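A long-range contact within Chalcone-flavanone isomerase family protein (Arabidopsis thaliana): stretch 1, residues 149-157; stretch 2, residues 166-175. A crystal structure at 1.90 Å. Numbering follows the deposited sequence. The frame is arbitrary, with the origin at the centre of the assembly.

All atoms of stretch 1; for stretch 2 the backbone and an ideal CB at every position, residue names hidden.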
# COMPACT_ATOMS: atom_id res chain seq x y z
N THR A 149 -2.76 7.24 -1.37
CA THR A 149 -2.61 7.73 -0.01
C THR A 149 -3.85 7.63 0.86
O THR A 149 -4.98 7.81 0.39
CB THR A 149 -2.12 9.20 0.02
OG1 THR A 149 -3.12 10.04 -0.56
CG2 THR A 149 -0.82 9.34 -0.77
N LYS A 150 -3.62 7.31 2.13
CA LYS A 150 -4.68 7.22 3.11
C LYS A 150 -4.61 8.56 3.85
O LYS A 150 -3.71 8.78 4.66
CB LYS A 150 -4.41 6.06 4.08
CG LYS A 150 -5.46 5.89 5.17
CD LYS A 150 -5.13 4.71 6.07
CE LYS A 150 -6.11 4.60 7.23
NZ LYS A 150 -5.80 3.43 8.10
N ASP A 151 -5.53 9.45 3.52
CA ASP A 151 -5.58 10.77 4.14
C ASP A 151 -6.45 10.69 5.38
O ASP A 151 -7.17 9.70 5.57
CB ASP A 151 -6.17 11.78 3.14
CG ASP A 151 -5.31 11.95 1.90
OD1 ASP A 151 -5.80 12.53 0.91
OD2 ASP A 151 -4.14 11.51 1.91
N PRO A 152 -6.40 11.71 6.25
CA PRO A 152 -7.21 11.69 7.47
C PRO A 152 -8.68 11.36 7.20
O PRO A 152 -9.22 11.71 6.15
CB PRO A 152 -7.02 13.10 8.03
CG PRO A 152 -5.61 13.41 7.64
CD PRO A 152 -5.55 12.91 6.20
N GLY A 153 -9.32 10.70 8.16
CA GLY A 153 -10.72 10.33 8.00
C GLY A 153 -10.88 9.22 6.97
O GLY A 153 -11.88 9.15 6.26
N HIS A 154 -9.87 8.36 6.90
CA HIS A 154 -9.89 7.24 5.96
C HIS A 154 -10.38 7.63 4.56
O HIS A 154 -11.33 7.05 4.02
CB HIS A 154 -10.73 6.10 6.52
CG HIS A 154 -10.17 5.51 7.78
ND1 HIS A 154 -10.21 6.17 8.99
CD2 HIS A 154 -9.52 4.35 8.01
CE1 HIS A 154 -9.59 5.44 9.91
NE2 HIS A 154 -9.17 4.33 9.34
N VAL A 155 -9.72 8.63 3.98
CA VAL A 155 -10.04 9.09 2.64
C VAL A 155 -8.92 8.59 1.73
O VAL A 155 -7.75 8.87 1.97
CB VAL A 155 -10.09 10.63 2.55
CG1 VAL A 155 -10.21 11.08 1.10
CG2 VAL A 155 -11.26 11.16 3.37
N LEU A 156 -9.28 7.84 0.69
CA LEU A 156 -8.29 7.31 -0.24
C LEU A 156 -8.07 8.27 -1.40
O LEU A 156 -8.99 8.54 -2.17
CB LEU A 156 -8.74 5.96 -0.80
CG LEU A 156 -7.77 5.39 -1.83
CD1 LEU A 156 -6.65 4.66 -1.10
CD2 LEU A 156 -8.49 4.45 -2.77
N SER A 157 -6.85 8.77 -1.53
CA SER A 157 -6.53 9.68 -2.62
C SER A 157 -5.51 9.06 -3.56
O SER A 157 -4.61 8.34 -3.12
CB SER A 157 -5.99 11.00 -2.07
OG SER A 157 -6.97 11.66 -1.29
N UNK A 166 -8.14 12.15 -7.94
CA UNK A 166 -9.41 12.00 -7.24
C UNK A 166 -9.28 11.32 -5.90
O UNK A 166 -8.21 10.83 -5.54
CB UNK A 166 -10.39 11.21 -8.11
N UNK A 167 -10.38 11.29 -5.16
CA UNK A 167 -10.40 10.66 -3.85
C UNK A 167 -11.72 9.94 -3.63
O UNK A 167 -12.72 10.20 -4.31
CB UNK A 167 -10.17 11.70 -2.75
N UNK A 168 -11.71 9.03 -2.67
CA UNK A 168 -12.88 8.26 -2.29
C UNK A 168 -12.84 8.11 -0.77
O UNK A 168 -11.88 7.57 -0.22
CB UNK A 168 -12.92 6.90 -2.99
N UNK A 169 -13.86 8.63 -0.10
CA UNK A 169 -13.92 8.54 1.35
C UNK A 169 -14.58 7.20 1.67
O UNK A 169 -15.78 7.03 1.46
CB UNK A 169 -14.68 9.71 1.96
N UNK A 170 -13.80 6.26 2.17
CA UNK A 170 -14.31 4.94 2.51
C UNK A 170 -13.33 4.17 3.37
O UNK A 170 -12.23 3.84 2.93
CB UNK A 170 -14.62 4.15 1.24
N UNK A 171 -13.73 3.89 4.60
CA UNK A 171 -12.89 3.14 5.52
C UNK A 171 -12.66 1.75 4.91
O UNK A 171 -11.56 1.21 4.97
CB UNK A 171 -13.53 3.05 6.91
N UNK A 172 -13.71 1.20 4.32
CA UNK A 172 -13.64 -0.12 3.70
C UNK A 172 -12.61 -0.18 2.56
O UNK A 172 -11.77 -1.09 2.52
CB UNK A 172 -15.02 -0.51 3.17
N UNK A 173 -12.68 0.77 1.65
CA UNK A 173 -11.75 0.81 0.52
C UNK A 173 -10.31 0.97 1.00
O UNK A 173 -9.41 0.28 0.52
CB UNK A 173 -12.12 1.95 -0.43
N UNK A 174 -10.08 1.88 1.94
CA UNK A 174 -8.73 2.10 2.46
C UNK A 174 -8.17 0.81 3.04
O UNK A 174 -7.05 0.42 2.73
CB UNK A 174 -8.73 3.20 3.52
N UNK A 175 -8.97 0.16 3.87
CA UNK A 175 -8.57 -1.09 4.51
C UNK A 175 -8.27 -2.18 3.48
O UNK A 175 -7.26 -2.88 3.58
CB UNK A 175 -9.66 -1.56 5.47

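Position 166 has phi/psi of 152/173, a region that strongly favours glycine, and its ideal CB has nothing of stretch 1 within 5.5 Å. The residue is Gly 166, whose O lies 3.6 Å from Ser 157 CA in a CA-H...O contact.

At 167 the strand runs antiparallel to 155-157 (160° between directions), and the ideal CB lies 3.5 Å from Ser 157 OG and 3.9 Å from Val 155 CG1. A small side chain, polar or not, would suit. Ser 167 (chi1 m) places its OG 2.8 Å from Ser 157 OG, a hydrogen-bonding distance.

Position 168 pairs with Leu 156, and both side chains leave on the same face. The backbone does the bonding: Leu 156 N to the O of 168 and the N of 168 to Leu 156 O are both 2.8 Å. With extended angles (-142/119) and no polar side chain of stretch 1 nearby, beta-branched or other apolar residues fit. Val 168 is found.

Position 169 turns to the face of Val 155, its ideal CB 4.0 Å from Val 155 CG2 and 5.2 Å from Gly 153 O. A long chain with an apolar stem and a donor at its end could use both. Lys 169 extends through three t torsions before chi4 turns p; its CG lies 3.8 Å from Val 155 CG2, and its NZ donates to Gly 153 O at 3.0 Å.

The CB at 170 points away, while its N donates to His 154 O at 3.2 Å. Since a helix follows, Ser, Thr, Asp or Asn would suit as a cap. Ser 170 OG accepts from the N of 173 at 3.0 Å.

Helical position 171 has a sideways CB, 4.2 Å from His 154 CB, so a flat side chain could turn onto the imidazole. His 171 does so in an offset stack, centroids 4.0 Å apart and planes at 14°.

The CA-to-CB bond at 173 points toward stretch 1, and the ideal CB lies 5.0 Å from Leu 156 CD2, which favours a medium apolar chain. Leu 173 CD2 meets Leu 156 CD2 at 3.5 Å.

At 174 the CB also points toward stretch 1, 4.5 Å from Lys 150 CG and 4.6 Å from His 154 CB, so a compact residue such as Ala, Cys or Ser is plausible. Cys 174 SG lies 3.9 Å from Leu 156 CB and 3.5 Å from His 154 O.

Positions 172, pointing away, and 175, sideways and beyond contact, leave the choice open; they are Leu 172 and Arg 175.

Stretch 2 166-175: GSVKSHLLCR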
# COMPACT_ATOMS: atom_id res chain seq x y z
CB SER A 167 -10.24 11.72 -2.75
OG SER A 167 -9.10 12.53 -2.97
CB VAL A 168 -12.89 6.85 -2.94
CG1 VAL A 168 -14.08 6.04 -2.44
CG2 VAL A 168 -12.95 6.97 -4.46
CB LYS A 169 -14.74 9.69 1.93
CG LYS A 169 -14.78 9.70 3.45
CD LYS A 169 -15.64 10.83 3.98
CE LYS A 169 -15.65 10.80 5.50
NZ LYS A 169 -14.27 10.89 6.06
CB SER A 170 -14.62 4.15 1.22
OG SER A 170 -14.89 2.78 1.50
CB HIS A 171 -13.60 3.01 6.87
CG HIS A 171 -12.75 2.44 7.96
ND1 HIS A 171 -12.23 1.16 7.90
CD2 HIS A 171 -12.34 2.96 9.13
CE1 HIS A 171 -11.53 0.93 8.99
NE2 HIS A 171 -11.58 2.00 9.76
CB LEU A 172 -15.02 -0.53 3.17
CG LEU A 172 -15.08 -1.84 2.40
CD1 LEU A 172 -14.60 -2.98 3.28
CD2 LEU A 172 -16.52 -2.09 1.94
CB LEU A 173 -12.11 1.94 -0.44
CG LEU A 173 -11.26 2.02 -1.72
CD1 LEU A 173 -11.37 0.72 -2.49
CD2 LEU A 173 -11.75 3.19 -2.57
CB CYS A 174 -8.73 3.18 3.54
SG CYS A 174 -8.91 4.85 2.92
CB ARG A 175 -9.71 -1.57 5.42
CG ARG A 175 -9.33 -2.68 6.37
CD ARG A 175 -8.34 -2.18 7.40
NE ARG A 175 -8.32 -3.04 8.57
CZ ARG A 175 -8.00 -4.33 8.54
NH1 ARG A 175 -7.66 -4.92 7.40
NH2 ARG A 175 -8.02 -5.04 9.66
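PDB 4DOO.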